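Local coordinates for fiber protein (Human adenovirus 16, PDB 3CNC) that forms the trimeric knob at the tip of the adenovirus fiber and probably attaches the virus to its host-cell receptor, for which CD46 is a candidate, at residues N78-N83 with V204-S209; N84-D89 with W191-E196; C156-T161 with A198-E203. All coordinates share one frame; numbering follows the deposited sequence.

Contact 1 (N78-N83 with V204-S209); sequences NTLFKN and VTLITS
Two connecting loops of the adenovirus fiber knob, an antiparallel beta-sandwich, meet at residues 78-83 and 204-209. The first leads from strand 63-72 to strand 85-94, the second from strand 185-194 to strand 211-216. The tight part is built on Leu206 and on the amide of Asn78. The Leu206 side chain is directed at the opposite loop. With CG anti to the backbone N (chi1 166°), its two methyls divide the work: CD1 lies obliquely against the ring of Phe81, while Leu206 CD2 reaches Leu80 CD1 at 4.0 Å, the two leucine chains crossing at a slant. Phe81 is buried; its ring also meets Tyr158 edge-to-face and packs on Leu193, so Leu206 and Phe81 belong to the apolar filling of the domain. The looser side lies at Val204 and Thr205, both partly exposed. There Asn78 O receives a weak, bent bond from Val204 N at 3.1 Å. Val204 and Thr205 point their own side chains away from the 78-83 loop, Val204 onto Tyr158 and Thr161, Thr205 onto Met71, which leaves mainly backbone for Asn78 to touch. Asn78 CB lies 3.4 Å from Val204 O, and the amide then passes close to the Thr205 CA. The loop 78-83 keeps its shape partly through its own bonds: Lys82 N to Thr79 O at 2.9 Å, and Asn83 ND2 to Leu80 O. The strongest polar link across the loops belongs to the tight part and comes from the Asn78 side chain, whose CG stands beside the backbone N (chi1 -61°): Asn78 OD1 accepts Leu206 N at 3.0 Å in a nearly straight bond (166°), the donor sitting above the carbonyl plane.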
loop_
_atom_site.group_PDB
_atom_site.type_symbol
_atom_site.label_atom_id
_atom_site.label_comp_id
_atom_site.label_asym_id
_atom_site.label_seq_id
_atom_site.Cartn_x
_atom_site.Cartn_y
_atom_site.Cartn_z
ATOM N N ASN A 78 5.011 25.742 9.531
ATOM C CA ASN A 78 6.084 25.860 8.554
ATOM C C ASN A 78 7.452 26.167 9.149
ATOM O O ASN A 78 8.411 26.444 8.437
ATOM C CB ASN A 78 5.687 26.875 7.478
ATOM C CG ASN A 78 4.424 26.444 6.726
ATOM O OD1 ASN A 78 4.173 25.249 6.554
ATOM N ND2 ASN A 78 3.634 27.412 6.274
ATOM N N THR A 79 7.543 26.070 10.465
ATOM C CA THR A 79 8.796 26.318 11.155
ATOM C C THR A 79 9.213 25.058 11.891
ATOM O O THR A 79 10.396 24.850 12.171
ATOM C CB THR A 79 8.645 27.463 12.165
ATOM O OG1 THR A 79 8.394 28.681 11.459
ATOM C CG2 THR A 79 9.902 27.616 12.996
ATOM N N LEU A 80 8.227 24.215 12.187
ATOM C CA LEU A 80 8.452 22.973 12.909
ATOM C C LEU A 80 9.707 22.213 12.522
ATOM O O LEU A 80 10.338 21.589 13.376
ATOM C CB LEU A 80 7.247 22.047 12.748
ATOM C CG LEU A 80 5.990 22.415 13.532
ATOM C CD1 LEU A 80 4.826 21.585 13.030
ATOM C CD2 LEU A 80 6.225 22.191 15.025
ATOM N N PHE A 81 10.082 22.262 11.247
ATOM C CA PHE A 81 11.254 21.522 10.798
ATOM C C PHE A 81 12.599 22.229 10.874
ATOM O O PHE A 81 13.530 21.904 10.132
ATOM C CB PHE A 81 11.012 20.969 9.391
ATOM C CG PHE A 81 10.097 19.762 9.363
ATOM C CD1 PHE A 81 9.756 19.159 8.161
ATOM C CD2 PHE A 81 9.595 19.219 10.545
ATOM C CE1 PHE A 81 8.930 18.038 8.136
ATOM C CE2 PHE A 81 8.767 18.097 10.525
ATOM C CZ PHE A 81 8.437 17.506 9.319
ATOM N N LYS A 82 12.705 23.197 11.777
ATOM C CA LYS A 82 13.964 23.889 11.980
ATOM C C LYS A 82 14.604 23.161 13.157
ATOM O O LYS A 82 15.673 23.541 13.636
ATOM C CB LYS A 82 13.742 25.365 12.314
ATOM C CG LYS A 82 13.049 26.131 11.203
ATOM C CD LYS A 82 13.584 27.552 11.053
ATOM C CE LYS A 82 13.339 28.403 12.297
ATOM N NZ LYS A 82 13.759 29.821 12.076
ATOM N N ASN A 83 13.918 22.110 13.611
ATOM C CA ASN A 83 14.371 21.253 14.710
ATOM C C ASN A 83 14.640 19.881 14.106
ATOM O O ASN A 83 14.086 19.551 13.058
ATOM C CB ASN A 83 13.287 21.126 15.779
ATOM C CG ASN A 83 12.801 22.468 16.279
ATOM O OD1 ASN A 83 13.568 23.245 16.847
ATOM N ND2 ASN A 83 11.519 22.751 16.068
ATOM N N VAL A 204 9.671 27.073 5.720
ATOM C CA VAL A 204 9.350 26.393 4.463
ATOM C C VAL A 204 8.069 25.590 4.650
ATOM O O VAL A 204 7.881 24.961 5.689
ATOM C CB VAL A 204 10.476 25.414 4.052
ATOM C CG1 VAL A 204 10.291 24.983 2.602
ATOM C CG2 VAL A 204 11.833 26.067 4.254
ATOM N N THR A 205 7.196 25.604 3.647
ATOM C CA THR A 205 5.940 24.862 3.743
ATOM C C THR A 205 6.133 23.384 4.073
ATOM O O THR A 205 6.812 22.652 3.354
ATOM C CB THR A 205 5.128 24.957 2.452
ATOM O OG1 THR A 205 4.733 26.316 2.242
ATOM C CG2 THR A 205 3.874 24.085 2.555
ATOM N N LEU A 206 5.522 22.957 5.170
ATOM C CA LEU A 206 5.616 21.574 5.631
ATOM C C LEU A 206 4.732 20.663 4.775
ATOM O O LEU A 206 3.511 20.813 4.737
ATOM C CB LEU A 206 5.206 21.497 7.109
ATOM C CG LEU A 206 4.910 20.136 7.739
ATOM C CD1 LEU A 206 6.100 19.224 7.590
ATOM C CD2 LEU A 206 4.576 20.325 9.207
ATOM N N ILE A 207 5.372 19.725 4.087
ATOM C CA ILE A 207 4.672 18.787 3.219
ATOM C C ILE A 207 5.076 17.347 3.532
ATOM O O ILE A 207 6.252 16.991 3.423
ATOM C CB ILE A 207 5.002 19.055 1.720
ATOM C CG1 ILE A 207 4.594 20.481 1.338
ATOM C CG2 ILE A 207 4.283 18.032 0.821
ATOM C CD1 ILE A 207 4.996 20.875 -0.084
ATOM N N THR A 208 4.112 16.530 3.945
ATOM C CA THR A 208 4.400 15.112 4.203
ATOM C C THR A 208 3.954 14.419 2.924
ATOM O O THR A 208 2.869 14.702 2.409
ATOM C CB THR A 208 3.597 14.531 5.417
ATOM O OG1 THR A 208 2.193 14.629 5.164
ATOM C CG2 THR A 208 3.925 15.308 6.714
ATOM N N SER A 209 4.794 13.550 2.376
ATOM C CA SER A 209 4.402 12.873 1.153
ATOM C C SER A 209 3.314 11.846 1.486
ATOM O O SER A 209 3.165 11.419 2.640
ATOM C CB SER A 209 5.609 12.209 0.473
ATOM O OG SER A 209 6.180 11.185 1.265
#

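Contact 2 (N84-D89 with W191-E196); sequences NQVTID and WSLNAE
Strands 85-89 and 191-194, neighbours in the four-stranded sheet of the knob's beta-sandwich, run antiparallel at 176°, their axes 4.7 Å apart at the closest point. Val86 and Leu193 form a hydrogen-bonded pair: Val86 N gives to Leu193 O at 2.8 Å, and Leu193 N gives to Val86 O at 2.8 Å, nearly straight at 170° and in the carbonyl plane. Ile88 and Trp191 form the next such pair, with Ile88 N to Trp191 O at 2.9 Å. Past the strand end, Ala195 N continues the pattern to Asn84 O at 2.9 Å, almost along the C=O axis. CA-H...O contacts fill in between, the shortest from Gln85 CA to Leu193 O at 3.1 Å. Apolar contacts occupy the face bearing Val86, Ile88, Trp191 and Leu193: Val86 CG2 meets Leu193 CD2 at 4.2 Å, and Ile88 CG2 lies 4.1 Å from Trp191 CE3, the indole turning its edge to Ile88 O. Polar side chains take the other face, where Gln85 and Asn194 lie side by side with their amide planes nearly perpendicular. Gln85 with Asn194 and Thr87 with Ser192 are the non-hydrogen-bonded pairs of this face. Strand 85-94 is outermost in its sheet; strand 185-194 beside it is flanked next by 165-174, and Ile88 and Trp191 pack across the sandwich on Leu70 of strand 63-72.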
loop_
_atom_site.group_PDB
_atom_site.type_symbol
_atom_site.label_atom_id
_atom_site.label_comp_id
_atom_site.label_asym_id
_atom_site.label_seq_id
_atom_site.Cartn_x
_atom_site.Cartn_y
_atom_site.Cartn_z
ATOM N N ASN A 84 15.473 19.078 14.759
ATOM C CA ASN A 84 15.799 17.754 14.234
ATOM C C ASN A 84 14.929 16.627 14.791
ATOM O O ASN A 84 15.001 15.491 14.318
ATOM C CB ASN A 84 17.267 17.419 14.505
ATOM C CG ASN A 84 17.544 17.165 15.976
ATOM O OD1 ASN A 84 18.429 16.380 16.320
ATOM N ND2 ASN A 84 16.792 17.835 16.851
ATOM N N GLN A 85 14.129 16.936 15.805
ATOM C CA GLN A 85 13.256 15.939 16.413
ATOM C C GLN A 85 11.866 16.521 16.584
ATOM O O GLN A 85 11.645 17.380 17.436
ATOM C CB GLN A 85 13.819 15.495 17.762
ATOM C CG GLN A 85 15.103 14.698 17.630
ATOM C CD GLN A 85 15.648 14.244 18.963
ATOM O OE1 GLN A 85 14.924 13.669 19.775
ATOM N NE2 GLN A 85 16.935 14.490 19.196
ATOM N N VAL A 86 10.931 16.056 15.761
ATOM C CA VAL A 86 9.564 16.555 15.806
ATOM C C VAL A 86 8.537 15.438 15.684
ATOM O O VAL A 86 8.781 14.402 15.064
ATOM C CB VAL A 86 9.305 17.562 14.660
ATOM C CG1 VAL A 86 7.962 18.241 14.860
ATOM C CG2 VAL A 86 10.423 18.585 14.595
ATOM N N THR A 87 7.381 15.650 16.293
ATOM C CA THR A 87 6.310 14.674 16.223
ATOM C C THR A 87 5.030 15.442 16.007
ATOM O O THR A 87 4.665 16.291 16.814
ATOM C CB THR A 87 6.186 13.836 17.519
ATOM O OG1 THR A 87 7.351 13.015 17.680
ATOM C CG2 THR A 87 4.957 12.937 17.446
ATOM N N ILE A 88 4.366 15.149 14.896
ATOM C CA ILE A 88 3.110 15.789 14.542
ATOM C C ILE A 88 1.959 14.811 14.773
ATOM O O ILE A 88 2.051 13.630 14.439
ATOM C CB ILE A 88 3.128 16.216 13.074
ATOM C CG1 ILE A 88 4.314 17.153 12.847
ATOM C CG2 ILE A 88 1.800 16.862 12.692
ATOM C CD1 ILE A 88 4.606 17.411 11.403
ATOM N N ASP A 89 0.874 15.311 15.348
ATOM C CA ASP A 89 -0.279 14.473 15.636
ATOM C C ASP A 89 -1.534 15.038 15.050
ATOM O O ASP A 89 -1.754 16.245 15.072
ATOM C CB ASP A 89 -0.502 14.340 17.144
ATOM C CG ASP A 89 0.468 13.390 17.802
ATOM O OD1 ASP A 89 0.456 12.193 17.458
ATOM O OD2 ASP A 89 1.236 13.839 18.672
ATOM N N TRP A 191 3.354 11.649 12.760
ATOM C CA TRP A 191 4.536 11.587 11.904
ATOM C C TRP A 191 5.713 11.910 12.799
ATOM O O TRP A 191 5.655 12.854 13.580
ATOM C CB TRP A 191 4.466 12.642 10.803
ATOM C CG TRP A 191 3.407 12.414 9.785
ATOM C CD1 TRP A 191 3.584 11.965 8.513
ATOM C CD2 TRP A 191 2.010 12.704 9.922
ATOM N NE1 TRP A 191 2.389 11.969 7.840
ATOM C CE2 TRP A 191 1.404 12.416 8.677
ATOM C CE3 TRP A 191 1.212 13.182 10.972
ATOM C CZ2 TRP A 191 0.031 12.594 8.448
ATOM C CZ3 TRP A 191 -0.161 13.360 10.746
ATOM C CH2 TRP A 191 -0.734 13.065 9.490
ATOM N N SER A 192 6.787 11.146 12.681
ATOM C CA SER A 192 7.940 11.396 13.526
ATOM C C SER A 192 9.227 11.675 12.766
ATOM O O SER A 192 9.674 10.864 11.952
ATOM C CB SER A 192 8.147 10.213 14.468
ATOM O OG SER A 192 9.284 10.412 15.279
ATOM N N LEU A 193 9.813 12.834 13.044
ATOM C CA LEU A 193 11.069 13.243 12.431
ATOM C C LEU A 193 12.148 13.123 13.491
ATOM O O LEU A 193 12.093 13.810 14.506
ATOM C CB LEU A 193 10.997 14.697 11.964
ATOM C CG LEU A 193 12.322 15.305 11.480
ATOM C CD1 LEU A 193 12.803 14.570 10.236
ATOM C CD2 LEU A 193 12.142 16.800 11.185
ATOM N N ASN A 194 13.115 12.243 13.267
ATOM C CA ASN A 194 14.211 12.054 14.207
ATOM C C ASN A 194 15.528 11.961 13.431
ATOM O O ASN A 194 16.077 10.876 13.229
ATOM C CB ASN A 194 13.991 10.783 15.026
ATOM C CG ASN A 194 15.062 10.582 16.089
ATOM O OD1 ASN A 194 15.323 11.478 16.895
ATOM N ND2 ASN A 194 15.683 9.404 16.097
ATOM N N ALA A 195 16.041 13.109 13.007
ATOM C CA ALA A 195 17.265 13.131 12.223
ATOM C C ALA A 195 18.473 13.755 12.911
ATOM O O ALA A 195 18.374 14.315 14.004
ATOM C CB ALA A 195 17.001 13.838 10.916
ATOM N N GLU A 196 19.619 13.637 12.246
ATOM C CA GLU A 196 20.879 14.179 12.739
ATOM C C GLU A 196 20.756 15.681 12.932
ATOM O O GLU A 196 20.981 16.202 14.026
ATOM C CB GLU A 196 22.001 13.892 11.738
ATOM C CG GLU A 196 22.389 12.430 11.638
ATOM C CD GLU A 196 23.225 11.967 12.815
ATOM O OE1 GLU A 196 22.792 12.163 13.973
ATOM O OE2 GLU A 196 24.316 11.402 12.583
#

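Contact 3 (C156-T161 with A198-E203); sequences CYYKST and APETTE
The carboxylate of Glu200 comes up to the rim of the Tyr158 ring, close to the ring plane, with the two flat groups turned 78° apart. Glu200 reaches this place by bending at its second torsion (chi2 -56°), which brings its end nearer to the 156-161 segment than its first bond would suggest. Tyr158, with CG anti to the backbone N (chi1 171°), is buried, and Tyr158 OH donates to Glu200 OE2 at 3.0 Å, though OE2 is placed less surely than OE1. Beside it, Pro199 crosses the ring obliquely, Pro199 CB standing 3.8 Å from Tyr158 CE2. The contact thus joins the end of strand 151-159, an outermost strand of the knob's four-stranded sheet, to the loop that leaves strand 185-194. Two donors come from Thr161, whose side chain meets Glu200 at about a right angle: Thr161 N bonds to Glu200 OE2 at 2.7 Å, and Thr161 OG1, anti to its own carbonyl carbon, gives to Glu200 OE1 at 2.7 Å from above the carboxylate plane. As modelled, three donors converge on the carboxylate, which would be expected to stabilise its charged form. Ser160, the residue before Thr161, has its CB 3.6 Å from Pro199 O, its hydroxyl being bonded instead to Thr164. Lys159 starts away from the 198-203 loop and makes a cation-pi contact with Tyr151 of a neighbouring subunit.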
loop_
_atom_site.group_PDB
_atom_site.type_symbol
_atom_site.label_atom_id
_atom_site.label_comp_id
_atom_site.label_asym_id
_atom_site.label_seq_id
_atom_site.Cartn_x
_atom_site.Cartn_y
_atom_site.Cartn_z
ATOM N N CYS A 156 6.641 7.808 5.345
ATOM C CA CYS A 156 6.476 8.750 4.241
ATOM C C CYS A 156 7.670 9.702 4.279
ATOM O O CYS A 156 8.648 9.430 4.989
ATOM C CB CYS A 156 5.126 9.499 4.305
ATOM S SG CYS A 156 4.820 10.581 5.694
ATOM N N TYR A 157 7.628 10.802 3.532
ATOM C CA TYR A 157 8.792 11.687 3.512
ATOM C C TYR A 157 8.578 13.184 3.443
ATOM O O TYR A 157 7.513 13.679 3.076
ATOM C CB TYR A 157 9.719 11.304 2.347
ATOM C CG TYR A 157 10.170 9.872 2.384
ATOM C CD1 TYR A 157 9.319 8.843 1.981
ATOM C CD2 TYR A 157 11.412 9.535 2.907
ATOM C CE1 TYR A 157 9.694 7.507 2.110
ATOM C CE2 TYR A 157 11.798 8.212 3.042
ATOM C CZ TYR A 157 10.934 7.200 2.645
ATOM O OH TYR A 157 11.319 5.885 2.795
ATOM N N TYR A 158 9.636 13.898 3.808
ATOM C CA TYR A 158 9.648 15.345 3.741
ATOM C C TYR A 158 10.836 15.696 2.850
ATOM O O TYR A 158 11.949 15.232 3.088
ATOM C CB TYR A 158 9.853 15.964 5.116
ATOM C CG TYR A 158 10.074 17.451 5.025
ATOM C CD1 TYR A 158 9.020 18.311 4.705
ATOM C CD2 TYR A 158 11.346 17.999 5.202
ATOM C CE1 TYR A 158 9.229 19.675 4.563
ATOM C CE2 TYR A 158 11.562 19.363 5.058
ATOM C CZ TYR A 158 10.502 20.190 4.741
ATOM O OH TYR A 158 10.712 21.531 4.604
ATOM N N LYS A 159 10.591 16.490 1.814
ATOM C CA LYS A 159 11.652 16.900 0.897
ATOM C C LYS A 159 12.093 18.311 1.285
ATOM O O LYS A 159 11.322 19.264 1.157
ATOM C CB LYS A 159 11.136 16.900 -0.545
ATOM C CG LYS A 159 12.207 17.152 -1.603
ATOM C CD LYS A 159 11.565 17.342 -2.969
ATOM C CE LYS A 159 12.589 17.657 -4.047
ATOM N NZ LYS A 159 11.922 18.173 -5.279
ATOM N N SER A 160 13.330 18.445 1.755
ATOM C CA SER A 160 13.829 19.753 2.172
ATOM C C SER A 160 14.177 20.659 1.004
ATOM O O SER A 160 14.234 20.223 -0.152
ATOM C CB SER A 160 15.055 19.610 3.079
ATOM O OG SER A 160 16.219 19.361 2.320
ATOM N N THR A 161 14.419 21.926 1.323
ATOM C CA THR A 161 14.749 22.933 0.323
ATOM C C THR A 161 15.913 22.540 -0.590
ATOM O O THR A 161 15.868 22.799 -1.788
ATOM C CB THR A 161 15.053 24.291 0.994
ATOM O OG1 THR A 161 13.889 24.741 1.696
ATOM C CG2 THR A 161 15.428 25.339 -0.051
ATOM N N ALA A 198 18.459 19.422 11.737
ATOM C CA ALA A 198 17.231 19.996 11.214
ATOM C C ALA A 198 17.221 20.024 9.695
ATOM O O ALA A 198 18.242 20.285 9.061
ATOM C CB ALA A 198 17.038 21.406 11.753
ATOM N N PRO A 199 16.060 19.718 9.093
ATOM C CA PRO A 199 15.863 19.700 7.641
ATOM C C PRO A 199 15.945 21.100 7.032
ATOM O O PRO A 199 16.518 21.282 5.960
ATOM C CB PRO A 199 14.469 19.092 7.492
ATOM C CG PRO A 199 14.401 18.156 8.648
ATOM C CD PRO A 199 14.958 19.009 9.766
ATOM N N GLU A 200 15.364 22.080 7.717
ATOM C CA GLU A 200 15.369 23.455 7.229
ATOM C C GLU A 200 16.043 24.447 8.184
ATOM O O GLU A 200 16.490 24.087 9.277
ATOM C CB GLU A 200 13.940 23.942 6.955
ATOM C CG GLU A 200 13.141 23.143 5.923
ATOM C CD GLU A 200 13.825 23.027 4.569
ATOM O OE1 GLU A 200 14.593 23.935 4.181
ATOM O OE2 GLU A 200 13.576 22.019 3.880
ATOM N N THR A 201 16.096 25.702 7.745
ATOM C CA THR A 201 16.680 26.806 8.501
ATOM C C THR A 201 15.760 28.007 8.319
ATOM O O THR A 201 15.787 28.957 9.096
ATOM C CB THR A 201 18.091 27.158 7.969
ATOM O OG1 THR A 201 19.064 26.324 8.606
ATOM C CG2 THR A 201 18.427 28.615 8.234
ATOM N N THR A 202 14.937 27.941 7.277
ATOM C CA THR A 202 14.005 29.008 6.956
ATOM C C THR A 202 12.592 28.486 7.127
ATOM O O THR A 202 12.389 27.294 7.330
ATOM C CB THR A 202 14.166 29.442 5.495
ATOM O OG1 THR A 202 15.559 29.516 5.175
ATOM C CG2 THR A 202 13.522 30.805 5.265
ATOM N N GLU A 203 11.615 29.381 7.060
ATOM C CA GLU A 203 10.228 28.965 7.155
ATOM C C GLU A 203 9.896 28.383 5.775
ATOM O O GLU A 203 9.872 29.105 4.777
ATOM C CB GLU A 203 9.324 30.161 7.461
ATOM C CG GLU A 203 7.845 29.848 7.343
ATOM C CD GLU A 203 6.960 31.069 7.519
ATOM O OE1 GLU A 203 5.734 30.955 7.292
ATOM O OE2 GLU A 203 7.484 32.144 7.887
#

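Overall arrangement
The three contacts crowd one end of the knob, on the same side of its centre: contacts 1 and 3 have centres about 6 Å apart, while contact 2 lies about 10 Å from contact 1 and 11 Å from contact 3. Contacts 2 and 3 share the four-stranded sheet, contact 2 on edge strand 85-94 and its neighbour 185-194, contact 3 at the other edge strand, 151-159. Their segments alternate along the chain, and each is nested inside the loop closed by contact 1. Phe81 O with Glu200 N and Ser209 OG with Tyr157 N probably bond contact 1 to contact 3; Leu206 packs on Ile88 of contact 2. Contacts 1 and 3 also border a neighbouring subunit of the trimer.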